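PDB 4QVS: S-layer domain-containing protein from Ruminiclostridium thermocellum ATCC 27405, which is of unknown function but carries a concanavalin A-like lectin/glucanase domain, consistent with a possible role in carbohydrate binding at the cell surface. Local coordinates for residues Thr5-Met10 and Gly27-Ala32; Val33-Asn38 and Tyr57-Asp62; Ile73-Arg78 and Gln85-Phe90. One frame throughout, in Å; residues are numbered along the deposited sequence.

Interaction 1: residues Thr5-Met10 and Gly27-Ala32. With NA (sodium ion), chain C.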
ATOM      1  N   THR A   5      22.283  21.552 -11.627  1.00 81.06           N
ATOM      2  CA  THR A   5      22.797  20.178 -11.678  1.00 79.15           C
ATOM      3  C   THR A   5      21.593  19.266 -11.914  1.00 70.96           C
ATOM      4  O   THR A   5      20.448  19.743 -11.999  1.00 74.08           O
ATOM      5  CB  THR A   5      23.590  19.746 -10.425  1.00 79.39           C
ATOM      6  OG1 THR A   5      22.775  19.895  -9.264  1.00 73.06           O
ATOM      7  CG2 THR A   5      24.850  20.582 -10.257  1.00 80.38           C
ATOM      8  N   GLY A   6      21.841  17.975 -12.072  1.00 67.04           N
ATOM      9  CA  GLY A   6      20.762  17.019 -12.297  1.00 61.90           C
ATOM     10  C   GLY A   6      20.315  16.914 -13.742  1.00 56.70           C
ATOM     11  O   GLY A   6      20.842  17.587 -14.633  1.00 60.87           O
ATOM     12  N   ALA A   7      19.328  16.057 -13.955  1.00 56.76           N
ATOM     13  CA  ALA A   7      18.785  15.796 -15.261  1.00 53.32           C
ATOM     14  C   ALA A   7      17.256  15.712 -15.289  1.00 53.41           C
ATOM     15  O   ALA A   7      16.585  15.488 -14.258  1.00 53.83           O
ATOM     16  CB  ALA A   7      19.366  14.501 -15.771  1.00 54.58           C
ATOM     17  N   TRP A   8      16.733  15.848 -16.502  1.00 54.94           N
ATOM     18  CA  TRP A   8      15.310  15.749 -16.777  1.00 50.86           C
ATOM     19  C   TRP A   8      15.038  15.230 -18.190  1.00 43.74           C
ATOM     20  O   TRP A   8      15.211  15.950 -19.161  1.00 45.12           O
ATOM     21  CB  TRP A   8      14.652  17.124 -16.584  1.00 49.00           C
ATOM     22  CG  TRP A   8      13.193  17.134 -16.776  1.00 52.58           C
ATOM     23  CD1 TRP A   8      12.372  16.065 -16.900  1.00 53.13           C
ATOM     24  CD2 TRP A   8      12.323  18.304 -16.702  1.00 53.56           C
ATOM     25  NE1 TRP A   8      11.031  16.500 -16.970  1.00 50.62           N
ATOM     26  CE2 TRP A   8      10.998  17.860 -16.861  1.00 55.78           C
ATOM     27  CE3 TRP A   8      12.559  19.678 -16.563  1.00 58.06           C
ATOM     28  CZ2 TRP A   8       9.883  18.751 -16.849  1.00 64.90           C
ATOM     29  CZ3 TRP A   8      11.449  20.567 -16.561  1.00 65.16           C
ATOM     30  CH2 TRP A   8      10.142  20.090 -16.706  1.00 62.75           C
ATOM     31  N   TYR A   9      14.559  13.990 -18.279  1.00 45.78           N
ATOM     32  CA  TYR A   9      14.177  13.370 -19.539  1.00 46.06           C
ATOM     33  C   TYR A   9      12.650  13.459 -19.687  1.00 50.95           C
ATOM     34  O   TYR A   9      11.900  12.836 -18.936  1.00 48.15           O
ATOM     35  CB  TYR A   9      14.685  11.936 -19.618  1.00 47.84           C
ATOM     36  CG  TYR A   9      16.206  11.918 -19.629  1.00 45.58           C
ATOM     37  CD1 TYR A   9      16.924  12.259 -20.798  1.00 48.34           C
ATOM     38  CD2 TYR A   9      16.915  11.686 -18.480  1.00 46.28           C
ATOM     39  CE1 TYR A   9      18.312  12.336 -20.818  1.00 44.27           C
ATOM     40  CE2 TYR A   9      18.318  11.714 -18.507  1.00 49.30           C
ATOM     41  CZ  TYR A   9      18.997  12.049 -19.672  1.00 46.99           C
ATOM     42  OH  TYR A   9      20.372  12.081 -19.647  1.00 52.10           O
HETATM   43  N   MSE A  10      12.227  14.243 -20.670  1.00 50.90           N
HETATM   44  CA  MSE A  10      10.811  14.470 -20.934  1.00 57.46           C
HETATM   45  C   MSE A  10      10.359  13.501 -21.972  1.00 58.05           C
HETATM   46  O   MSE A  10       9.172  13.343 -22.186  1.00 54.82           O
HETATM   47  CB  MSE A  10      10.613  15.888 -21.452  1.00 53.02           C
HETATM   48  CG  MSE A  10      10.975  16.932 -20.413  1.00 52.21           C
HETATM   49 SE   MSE A  10      10.534  18.669 -21.236  0.85 62.63          SE
HETATM   50  CE  MSE A  10       8.598  18.441 -20.906  1.00 78.09           C
ATOM     51  N   GLY A  27      20.397  20.101 -19.473  1.00 55.35           N
ATOM     52  CA  GLY A  27      21.653  20.387 -20.206  1.00 49.93           C
ATOM     53  C   GLY A  27      22.854  20.133 -19.345  1.00 51.37           C
ATOM     54  O   GLY A  27      23.791  20.921 -19.341  1.00 59.02           O
ATOM     55  N   ASN A  28      22.802  19.050 -18.572  1.00 54.68           N
ATOM     56  CA  ASN A  28      23.933  18.626 -17.734  1.00 53.59           C
ATOM     57  C   ASN A  28      24.436  17.236 -18.068  1.00 52.20           C
ATOM     58  O   ASN A  28      25.523  16.868 -17.639  1.00 58.78           O
ATOM     59  CB  ASN A  28      23.575  18.654 -16.255  1.00 56.04           C
ATOM     60  CG  ASN A  28      23.203  20.033 -15.761  1.00 61.23           C
ATOM     61  OD1 ASN A  28      22.141  20.223 -15.134  1.00 69.51           O
ATOM     62  ND2 ASN A  28      24.052  21.005 -16.041  1.00 52.71           N
ATOM     63  N   HIS A  29      23.672  16.456 -18.828  1.00 51.04           N
ATOM     64  CA  HIS A  29      24.056  15.079 -19.128  1.00 54.46           C
ATOM     65  C   HIS A  29      23.725  14.750 -20.560  1.00 55.27           C
ATOM     66  O   HIS A  29      22.928  15.450 -21.215  1.00 54.69           O
ATOM     67  CB  HIS A  29      23.412  14.081 -18.130  1.00 45.18           C
ATOM     68  CG  HIS A  29      23.740  14.385 -16.701  1.00 49.59           C
ATOM     69  ND1 HIS A  29      24.895  13.940 -16.083  1.00 49.29           N
ATOM     70  CD2 HIS A  29      23.085  15.129 -15.777  1.00 52.17           C
ATOM     71  CE1 HIS A  29      24.926  14.387 -14.841  1.00 53.56           C
ATOM     72  NE2 HIS A  29      23.846  15.122 -14.635  1.00 57.64           N
ATOM     73  N   GLY A  30      24.396  13.712 -21.055  1.00 51.78           N
ATOM     74  CA  GLY A  30      24.181  13.210 -22.404  1.00 48.78           C
ATOM     75  C   GLY A  30      22.790  12.674 -22.658  1.00 50.60           C
ATOM     76  O   GLY A  30      21.916  12.641 -21.760  1.00 46.12           O
ATOM     77  N   ASN A  31      22.592  12.233 -23.891  1.00 45.18           N
ATOM     78  CA  ASN A  31      21.312  11.757 -24.318  1.00 49.00           C
ATOM     79  C   ASN A  31      20.947  10.407 -23.758  1.00 56.04           C
ATOM     80  O   ASN A  31      21.809   9.536 -23.632  1.00 46.04           O
ATOM     81  CB  ASN A  31      21.270  11.699 -25.832  1.00 45.54           C
ATOM     82  CG  ASN A  31      21.442  13.059 -26.463  1.00 51.18           C
ATOM     83  OD1 ASN A  31      21.160  14.079 -25.820  1.00 45.41           O
ATOM     84  ND2 ASN A  31      21.903  13.092 -27.721  1.00 44.88           N
ATOM     85  N   ALA A  32      19.679  10.264 -23.357  1.00 42.31           N
ATOM     86  CA  ALA A  32      19.157   8.941 -22.994  1.00 46.79           C
ATOM     87  C   ALA A  32      18.949   8.182 -24.294  1.00 47.23           C
ATOM     88  O   ALA A  32      18.589   8.778 -25.283  1.00 51.39           O
ATOM     89  CB  ALA A  32      17.843   9.048 -22.233  1.00 47.91           C
TER
HETATM   90 NA    NA C 502       6.912  13.512 -21.817  1.00 48.76          NA
HETATM   91  O   HOH W   1      24.220  17.008 -12.762  1.00 66.04           O
HETATM   92  O   HOH W   2       7.271  15.142 -20.676  1.00 56.19           O
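From Thr-5 to Tyr-9 the chain runs alongside the loop Asn-28 to Ala-32 in a similar direction, 24° apart, with CA atoms 6.4 Å apart at Thr-5 and Asn-28. Tyr-9 makes the one direct hydrogen bond between the segments: its OH donates to Gly-30 O at 2.7 Å, approaching nearly along the C=O axis, and Gly-30 O lies at the edge of the Tyr-9 ring, near its plane. One face of that ring takes Ala-32 CB in a CH-pi contact, 3.9 Å from the centroid. At the other end, Gly-6 O sits at the edge of the His-29 ring, 3.5 Å from CD2, and a water bridges Gly-6 N and His-29 NE2. Asn-28 OD1 lies 3.0 Å from Gly-6 O, but both are acceptors and no hydrogen bond forms. Met-10 O binds the sodium at 2.3 Å, in a site completed by Asp-12, Asn-45, Asn-47, water and Asp-202 of the second subunit. Tyr-9 and Ala-32 both pack on Leu-60 of strand 57-60, while Ala-7, Trp-8 and Tyr-9 pair antiparallel with a strand of the second subunit, carrying the sheet across the interface.

Interaction 2: residues Val33-Asn38 and Tyr57-Asp62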
ATOM      1  N   VAL A  33      19.180   6.874 -24.320  1.00 42.20           N
ATOM      2  CA  VAL A  33      18.953   6.121 -25.519  1.00 42.25           C
ATOM      3  C   VAL A  33      17.848   5.101 -25.297  1.00 42.94           C
ATOM      4  O   VAL A  33      17.916   4.262 -24.391  1.00 46.56           O
ATOM      5  CB  VAL A  33      20.267   5.395 -25.976  1.00 49.69           C
ATOM      6  CG1 VAL A  33      20.043   4.726 -27.322  1.00 52.98           C
ATOM      7  CG2 VAL A  33      21.404   6.410 -26.081  1.00 45.66           C
ATOM      8  N   LEU A  34      16.890   5.092 -26.211  1.00 47.67           N
ATOM      9  CA  LEU A  34      15.749   4.188 -26.145  1.00 52.22           C
ATOM     10  C   LEU A  34      15.933   2.996 -27.066  1.00 49.33           C
ATOM     11  O   LEU A  34      16.265   3.194 -28.217  1.00 46.53           O
ATOM     12  CB  LEU A  34      14.469   4.918 -26.619  1.00 46.28           C
ATOM     13  CG  LEU A  34      13.178   4.072 -26.744  1.00 52.25           C
ATOM     14  CD1 LEU A  34      12.896   3.370 -25.436  1.00 47.20           C
ATOM     15  CD2 LEU A  34      11.935   4.895 -27.161  1.00 46.34           C
ATOM     16  N   TYR A  35      15.676   1.790 -26.548  1.00 47.91           N
ATOM     17  CA  TYR A  35      15.673   0.558 -27.316  1.00 46.64           C
ATOM     18  C   TYR A  35      14.229   0.028 -27.199  1.00 43.21           C
ATOM     19  O   TYR A  35      13.853  -0.609 -26.215  1.00 49.98           O
ATOM     20  CB  TYR A  35      16.719  -0.416 -26.785  1.00 47.19           C
ATOM     21  CG  TYR A  35      18.138   0.151 -26.843  1.00 47.76           C
ATOM     22  CD1 TYR A  35      18.911   0.046 -27.986  1.00 46.54           C
ATOM     23  CD2 TYR A  35      18.663   0.818 -25.762  1.00 48.31           C
ATOM     24  CE1 TYR A  35      20.212   0.559 -28.038  1.00 51.14           C
ATOM     25  CE2 TYR A  35      19.924   1.353 -25.794  1.00 51.62           C
ATOM     26  CZ  TYR A  35      20.692   1.218 -26.937  1.00 54.17           C
ATOM     27  OH  TYR A  35      21.924   1.746 -26.896  1.00 49.53           O
ATOM     28  N   SER A  36      13.425   0.320 -28.218  1.00 45.55           N
ATOM     29  CA  SER A  36      12.017  -0.086 -28.261  1.00 48.28           C
ATOM     30  C   SER A  36      11.530   0.064 -29.669  1.00 45.78           C
ATOM     31  O   SER A  36      11.857   1.055 -30.341  1.00 49.68           O
ATOM     32  CB  SER A  36      11.168   0.823 -27.340  1.00 50.04           C
ATOM     33  OG  SER A  36       9.827   0.374 -27.326  1.00 53.80           O
ATOM     34  N   ALA A  37      10.806  -0.924 -30.164  1.00 45.87           N
ATOM     35  CA  ALA A  37      10.262  -0.806 -31.497  1.00 52.72           C
ATOM     36  C   ALA A  37       9.050   0.131 -31.455  1.00 57.04           C
ATOM     37  O   ALA A  37       8.583   0.573 -32.480  1.00 56.47           O
ATOM     38  CB  ALA A  37       9.877  -2.161 -32.050  1.00 59.41           C
ATOM     39  N   ASN A  38       8.553   0.446 -30.271  1.00 60.42           N
ATOM     40  CA  ASN A  38       7.393   1.346 -30.166  1.00 63.74           C
ATOM     41  C   ASN A  38       7.777   2.792 -30.425  1.00 67.77           C
ATOM     42  O   ASN A  38       7.019   3.506 -31.056  1.00 77.18           O
ATOM     43  CB  ASN A  38       6.744   1.245 -28.779  1.00 61.51           C
ATOM     44  CG  ASN A  38       6.105  -0.120 -28.521  1.00 66.57           C
ATOM     45  OD1 ASN A  38       5.374  -0.638 -29.360  1.00 63.55           O
ATOM     46  ND2 ASN A  38       6.361  -0.692 -27.344  1.00 70.49           N
ATOM     47  N   TYR A  57      14.120  -1.081 -23.161  1.00 48.14           N
ATOM     48  CA  TYR A  57      14.665  -0.328 -22.018  1.00 45.91           C
ATOM     49  C   TYR A  57      15.257   1.006 -22.432  1.00 39.89           C
ATOM     50  O   TYR A  57      15.344   1.317 -23.596  1.00 49.38           O
ATOM     51  CB  TYR A  57      15.774  -1.143 -21.308  1.00 43.99           C
ATOM     52  CG  TYR A  57      16.966  -1.372 -22.206  1.00 45.81           C
ATOM     53  CD1 TYR A  57      16.928  -2.352 -23.168  1.00 48.98           C
ATOM     54  CD2 TYR A  57      18.141  -0.630 -22.076  1.00 44.15           C
ATOM     55  CE1 TYR A  57      18.022  -2.588 -23.996  1.00 46.45           C
ATOM     56  CE2 TYR A  57      19.263  -0.885 -22.922  1.00 47.59           C
ATOM     57  CZ  TYR A  57      19.156  -1.866 -23.886  1.00 45.61           C
ATOM     58  OH  TYR A  57      20.167  -2.168 -24.799  1.00 60.51           O
ATOM     59  N   VAL A  58      15.759   1.749 -21.463  1.00 41.78           N
ATOM     60  CA  VAL A  58      16.383   3.003 -21.734  1.00 44.99           C
ATOM     61  C   VAL A  58      17.752   2.990 -21.113  1.00 44.14           C
ATOM     62  O   VAL A  58      17.887   2.643 -19.946  1.00 41.82           O
ATOM     63  CB  VAL A  58      15.563   4.167 -21.107  1.00 44.55           C
ATOM     64  CG1 VAL A  58      16.230   5.493 -21.397  1.00 46.06           C
ATOM     65  CG2 VAL A  58      14.135   4.136 -21.661  1.00 44.23           C
ATOM     66  N   ALA A  59      18.760   3.394 -21.895  1.00 43.72           N
ATOM     67  CA  ALA A  59      20.099   3.515 -21.389  1.00 42.35           C
ATOM     68  C   ALA A  59      20.292   4.977 -21.063  1.00 44.85           C
ATOM     69  O   ALA A  59      20.005   5.851 -21.886  1.00 46.34           O
ATOM     70  CB  ALA A  59      21.159   3.069 -22.424  1.00 44.84           C
ATOM     71  N   LEU A  60      20.771   5.247 -19.856  1.00 47.58           N
ATOM     72  CA  LEU A  60      21.056   6.605 -19.428  1.00 47.57           C
ATOM     73  C   LEU A  60      22.552   6.766 -19.585  1.00 46.33           C
ATOM     74  O   LEU A  60      23.284   5.777 -19.621  1.00 44.43           O
ATOM     75  CB  LEU A  60      20.660   6.799 -17.972  1.00 45.34           C
ATOM     76  CG  LEU A  60      19.144   6.695 -17.702  1.00 50.05           C
ATOM     77  CD1 LEU A  60      18.874   6.641 -16.216  1.00 49.51           C
ATOM     78  CD2 LEU A  60      18.424   7.882 -18.293  1.00 46.32           C
ATOM     79  N   PRO A  61      23.025   8.000 -19.660  1.00 51.14           N
ATOM     80  CA  PRO A  61      24.507   8.135 -19.844  1.00 51.77           C
ATOM     81  C   PRO A  61      25.238   7.823 -18.548  1.00 51.61           C
ATOM     82  O   PRO A  61      24.679   8.015 -17.442  1.00 51.45           O
ATOM     83  CB  PRO A  61      24.689   9.604 -20.251  1.00 51.29           C
ATOM     84  CG  PRO A  61      23.410  10.293 -19.819  1.00 56.31           C
ATOM     85  CD  PRO A  61      22.304   9.269 -19.820  1.00 51.58           C
ATOM     86  N   ASP A  62      26.452   7.294 -18.680  1.00 52.28           N
ATOM     87  CA  ASP A  62      27.281   6.899 -17.547  1.00 50.25           C
ATOM     88  C   ASP A  62      27.486   8.071 -16.609  1.00 51.13           C
ATOM     89  O   ASP A  62      27.614   9.186 -17.063  1.00 57.12           O
ATOM     90  CB  ASP A  62      28.699   6.461 -18.020  1.00 51.38           C
ATOM     91  CG  ASP A  62      28.683   5.297 -19.008  1.00 53.18           C
ATOM     92  OD1 ASP A  62      27.609   4.706 -19.275  1.00 50.93           O
ATOM     93  OD2 ASP A  62      29.782   4.965 -19.538  1.00 63.21           O
TER
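Strands 33-35 and 57-60 form an antiparallel beta pairing in which Val-33 faces Ala-59, Leu-34 faces Val-58 and Tyr-35 faces Tyr-57. The axes of these short segments approach to 4.8 Å and run at 157° to one another. Val-33 with Ala-59 and Tyr-35 with Tyr-57 are the hydrogen-bonded pairs: Val-33 N to Ala-59 O spans 2.8 Å, as does the return bond from Ala-59 N to Val-33 O, whereas Tyr-57 N to Tyr-35 O is longer, at 3.1 Å. Between them lies the non-hydrogen-bonded pair, where Val-58 CA also comes close to Val-33 O in a CA-H...O contact.

The two tyrosines dominate the face shared with Val-33 and Ala-59. The ring planes are inclined by only 21° but strongly displaced, so that little of one ring covers the other. With CG between the backbone N and the carbonyl carbon, chi1 64°, the Tyr-57 ring lies against Tyr-35, whose CD2 touches Tyr-57 CZ at 3.3 Å over the Tyr-57 face; Tyr-35 CB adds a CH-pi contact to that ring. In return, Tyr-57 OH lies above the Tyr-35 ring toward its rim. Ala-59 CB meets the Tyr-35 edge near its plane, 4.0 Å from CE2. Lys-181 of the second subunit makes a cation-pi contact with Tyr-57.

On the face of Leu-34 and Val-58, Leu-34 CD1 reaches Val-58 CG2 at 4.0 Å; both side chains are buried, and Val-58 also packs on Ala-32 and on Ile-179 of the second subunit. Strand 21-22 flanks strand 32-35 on its other side, and a strand of the second subunit pairs with residues 58-60. Such continuous antiparallel pairing, with one apolar buried face, is consistent with a sheet of a concanavalin A-like beta sandwich.

Interaction 3: residues Ile73-Arg78 and Gln85-Phe90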
ATOM      1  N   ILE A  73      15.531  10.573  -7.109  1.00 45.78           N
ATOM      2  CA  ILE A  73      15.175  10.061  -8.387  1.00 48.45           C
ATOM      3  C   ILE A  73      13.666  10.046  -8.425  1.00 47.84           C
ATOM      4  O   ILE A  73      13.023   9.393  -7.581  1.00 46.29           O
ATOM      5  CB  ILE A  73      15.663   8.624  -8.631  1.00 47.84           C
ATOM      6  CG1 ILE A  73      17.186   8.606  -8.564  1.00 55.46           C
ATOM      7  CG2 ILE A  73      15.186   8.188 -10.013  1.00 45.70           C
ATOM      8  CD1 ILE A  73      17.772   7.219  -8.492  1.00 62.60           C
ATOM      9  N   ALA A  74      13.107  10.680  -9.443  1.00 51.59           N
ATOM     10  CA  ALA A  74      11.668  10.797  -9.504  1.00 52.84           C
ATOM     11  C   ALA A  74      11.191  10.734 -10.918  1.00 52.23           C
ATOM     12  O   ALA A  74      11.817  11.265 -11.825  1.00 48.37           O
ATOM     13  CB  ALA A  74      11.247  12.092  -8.852  1.00 53.74           C
ATOM     14  N   PHE A  75      10.052  10.093 -11.103  1.00 50.13           N
ATOM     15  CA  PHE A  75       9.506   9.961 -12.410  1.00 48.82           C
ATOM     16  C   PHE A  75       8.064   9.558 -12.329  1.00 47.38           C
ATOM     17  O   PHE A  75       7.589   9.095 -11.317  1.00 48.05           O
ATOM     18  CB  PHE A  75      10.260   8.855 -13.142  1.00 49.99           C
ATOM     19  CG  PHE A  75      10.271   7.565 -12.375  1.00 49.80           C
ATOM     20  CD1 PHE A  75      11.193   7.362 -11.353  1.00 48.83           C
ATOM     21  CD2 PHE A  75       9.315   6.584 -12.624  1.00 45.43           C
ATOM     22  CE1 PHE A  75      11.186   6.191 -10.622  1.00 48.67           C
ATOM     23  CE2 PHE A  75       9.295   5.419 -11.884  1.00 44.22           C
ATOM     24  CZ  PHE A  75      10.223   5.225 -10.885  1.00 48.18           C
ATOM     25  N   TRP A  76       7.411   9.639 -13.464  1.00 48.55           N
ATOM     26  CA  TRP A  76       6.059   9.137 -13.590  1.00 51.57           C
ATOM     27  C   TRP A  76       6.128   7.781 -14.250  1.00 52.24           C
ATOM     28  O   TRP A  76       6.916   7.601 -15.186  1.00 48.43           O
ATOM     29  CB  TRP A  76       5.274  10.042 -14.520  1.00 46.40           C
ATOM     30  CG  TRP A  76       4.782  11.246 -13.881  1.00 55.02           C
ATOM     31  CD1 TRP A  76       5.362  12.484 -13.849  1.00 54.56           C
ATOM     32  CD2 TRP A  76       3.518  11.359 -13.186  1.00 52.46           C
ATOM     33  NE1 TRP A  76       4.525  13.372 -13.149  1.00 55.40           N
ATOM     34  CE2 TRP A  76       3.398  12.698 -12.738  1.00 54.84           C
ATOM     35  CE3 TRP A  76       2.498  10.450 -12.895  1.00 55.00           C
ATOM     36  CZ2 TRP A  76       2.268  13.157 -11.997  1.00 61.74           C
ATOM     37  CZ3 TRP A  76       1.360  10.907 -12.149  1.00 61.47           C
ATOM     38  CH2 TRP A  76       1.268  12.251 -11.720  1.00 57.53           C
ATOM     39  N   VAL A  77       5.273   6.867 -13.816  1.00 47.93           N
ATOM     40  CA  VAL A  77       5.171   5.568 -14.409  1.00 51.79           C
ATOM     41  C   VAL A  77       3.755   5.010 -14.534  1.00 56.97           C
ATOM     42  O   VAL A  77       2.930   5.259 -13.671  1.00 57.20           O
ATOM     43  CB  VAL A  77       6.016   4.548 -13.609  1.00 56.86           C
ATOM     44  CG1 VAL A  77       5.777   4.647 -12.111  1.00 51.86           C
ATOM     45  CG2 VAL A  77       5.758   3.138 -14.110  1.00 60.06           C
ATOM     46  N   ARG A  78       3.486   4.275 -15.623  1.00 54.18           N
ATOM     47  CA  ARG A  78       2.226   3.540 -15.801  1.00 57.47           C
ATOM     48  C   ARG A  78       2.575   2.054 -15.962  1.00 59.44           C
ATOM     49  O   ARG A  78       3.000   1.614 -17.029  1.00 59.32           O
ATOM     50  CB  ARG A  78       1.414   4.015 -17.006  1.00 61.12           C
ATOM     51  CG  ARG A  78      -0.011   3.439 -17.030  1.00 67.02           C
ATOM     52  CD  ARG A  78      -0.856   3.967 -18.191  1.00 72.63           C
ATOM     53  NE  ARG A  78      -0.368   3.502 -19.489  1.00 75.96           N
ATOM     54  CZ  ARG A  78      -0.736   2.377 -20.102  1.00 79.54           C
ATOM     55  NH1 ARG A  78      -1.609   1.555 -19.542  1.00 96.83           N
ATOM     56  NH2 ARG A  78      -0.200   2.049 -21.279  1.00 74.03           N
ATOM     57  N   GLN A  85       9.867  -6.894 -11.696  1.00 59.27           N
ATOM     58  CA  GLN A  85      10.465  -6.158 -12.838  1.00 59.43           C
ATOM     59  C   GLN A  85      11.348  -4.996 -12.377  1.00 57.73           C
ATOM     60  O   GLN A  85      10.961  -4.263 -11.451  1.00 58.39           O
ATOM     61  CB  GLN A  85       9.340  -5.534 -13.702  1.00 53.42           C
ATOM     62  CG  GLN A  85       8.494  -6.466 -14.546  1.00 53.78           C
ATOM     63  CD  GLN A  85       7.144  -5.826 -14.903  1.00 63.65           C
ATOM     64  OE1 GLN A  85       6.847  -5.522 -16.064  1.00 58.61           O
ATOM     65  NE2 GLN A  85       6.336  -5.601 -13.890  1.00 58.14           N
ATOM     66  N   PRO A  86      12.500  -4.773 -13.048  1.00 53.18           N
ATOM     67  CA  PRO A  86      13.380  -3.651 -12.683  1.00 52.79           C
ATOM     68  C   PRO A  86      12.810  -2.366 -13.211  1.00 52.60           C
ATOM     69  O   PRO A  86      12.377  -2.340 -14.346  1.00 45.77           O
ATOM     70  CB  PRO A  86      14.705  -3.965 -13.415  1.00 52.45           C
ATOM     71  CG  PRO A  86      14.327  -4.871 -14.538  1.00 49.65           C
ATOM     72  CD  PRO A  86      12.880  -5.332 -14.354  1.00 53.44           C
ATOM     73  N   ILE A  87      12.757  -1.323 -12.389  1.00 54.13           N
ATOM     74  CA  ILE A  87      12.282  -0.042 -12.864  1.00 50.57           C
ATOM     75  C   ILE A  87      13.494   0.793 -13.258  1.00 44.60           C
ATOM     76  O   ILE A  87      13.513   1.379 -14.338  1.00 48.47           O
ATOM     77  CB  ILE A  87      11.431   0.679 -11.794  1.00 50.27           C
ATOM     78  CG1 ILE A  87      10.164  -0.137 -11.476  1.00 52.78           C
ATOM     79  CG2 ILE A  87      11.058   2.041 -12.328  1.00 46.41           C
ATOM     80  CD1 ILE A  87       9.320   0.425 -10.351  1.00 55.81           C
ATOM     81  N   PHE A  88      14.467   0.903 -12.354  1.00 43.56           N
ATOM     82  CA  PHE A  88      15.751   1.540 -12.670  1.00 45.89           C
ATOM     83  C   PHE A  88      16.911   0.804 -11.971  1.00 43.30           C
ATOM     84  O   PHE A  88      16.734   0.109 -10.951  1.00 46.43           O
ATOM     85  CB  PHE A  88      15.809   3.072 -12.445  1.00 44.56           C
ATOM     86  CG  PHE A  88      15.816   3.510 -11.014  1.00 44.23           C
ATOM     87  CD1 PHE A  88      16.885   3.246 -10.175  1.00 46.24           C
ATOM     88  CD2 PHE A  88      14.758   4.288 -10.512  1.00 46.99           C
ATOM     89  CE1 PHE A  88      16.891   3.657  -8.865  1.00 46.70           C
ATOM     90  CE2 PHE A  88      14.783   4.729  -9.219  1.00 43.38           C
ATOM     91  CZ  PHE A  88      15.834   4.423  -8.388  1.00 51.01           C
ATOM     92  N   ASP A  89      18.103   1.005 -12.487  1.00 45.28           N
ATOM     93  CA  ASP A  89      19.289   0.320 -11.934  1.00 43.32           C
ATOM     94  C   ASP A  89      20.482   1.145 -12.327  1.00 42.89           C
ATOM     95  O   ASP A  89      20.640   1.496 -13.476  1.00 44.90           O
ATOM     96  CB  ASP A  89      19.290  -1.114 -12.427  1.00 42.47           C
ATOM     97  CG  ASP A  89      20.528  -1.889 -12.067  1.00 46.75           C
ATOM     98  OD1 ASP A  89      21.212  -1.607 -11.087  1.00 44.63           O
ATOM     99  OD2 ASP A  89      20.730  -2.904 -12.738  1.00 41.46           O
ATOM    100  N   PHE A  90      21.219   1.571 -11.306  1.00 44.70           N
ATOM    101  CA  PHE A  90      22.417   2.327 -11.444  1.00 42.56           C
ATOM    102  C   PHE A  90      23.427   1.460 -10.729  1.00 49.03           C
ATOM    103  O   PHE A  90      23.292   1.150  -9.539  1.00 47.15           O
ATOM    104  CB  PHE A  90      22.327   3.709 -10.816  1.00 46.44           C
ATOM    105  CG  PHE A  90      21.280   4.590 -11.453  1.00 47.20           C
ATOM    106  CD1 PHE A  90      21.561   5.338 -12.575  1.00 55.67           C
ATOM    107  CD2 PHE A  90      19.998   4.641 -10.924  1.00 52.15           C
ATOM    108  CE1 PHE A  90      20.581   6.151 -13.153  1.00 53.13           C
ATOM    109  CE2 PHE A  90      19.015   5.456 -11.491  1.00 54.33           C
ATOM    110  CZ  PHE A  90      19.305   6.204 -12.607  1.00 55.02           C
TER
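Ile-73 and Phe-75 meet Ile-87, Phe-88 and Phe-90 in a wholly buried apolar contact between two strands, consistent with the interior of a concanavalin A-like beta sandwich. The axes of strands 73-78 and 88-90 stay 10.9 Å apart, at 155°, and no hydrogen bond joins the two segments, which meet through side chains. Ile-87 and Phe-88 both face Leu-102 in a classic beta bulge, where the chain turns a corner, and this lets both of these neighbouring residues direct their side chains at the opposing strand. Phe-75 and Ile-87 cross at about a right angle, with the ring's CZ 3.6 Å from Ile-87 CG2. The Phe-75 ring also crosses Phe-88 obliquely: its CE1 comes to the Phe-88 edge, near that ring's plane, 4.0 Å from CD2.

Phe-204 of the second subunit packs on Ile-73 and meets the Phe-75 ring, and residues 73-78 and 88-90 pair antiparallel with that chain. Met-100 and Leu-102 of strand 99-104 add apolar cover within the chain.

Ile-73 and Phe-88 reach toward each other tip to tip. Ile-73 CD1, anti to CA (chi2 168°), touches Phe-88 CZ at 3.4 Å and Phe-90 CE2 at 3.7 Å.

Overall arrangement
The three contacts follow one another along the chain, and all touch the second subunit. Interactions 1 and 2, with centres 14 Å apart, meet directly at Pro-61: its CD lies 3.4 Å from Tyr-9 OH, and its CG is 3.4 Å from Gly-30 O. Leu-60 ties interaction 2 to interaction 3, its CD1 being 3.5 Å from Phe-90 CE1, with centres 13 Å apart. Interactions 1 and 3 do not touch; their nearest atoms are about 7 Å apart. Interaction 1 alone takes part in sodium binding, through Met-10; the side chains of Leu-34 and Phe-75 lie about 11 Å and about 10 Å from a bound sodium.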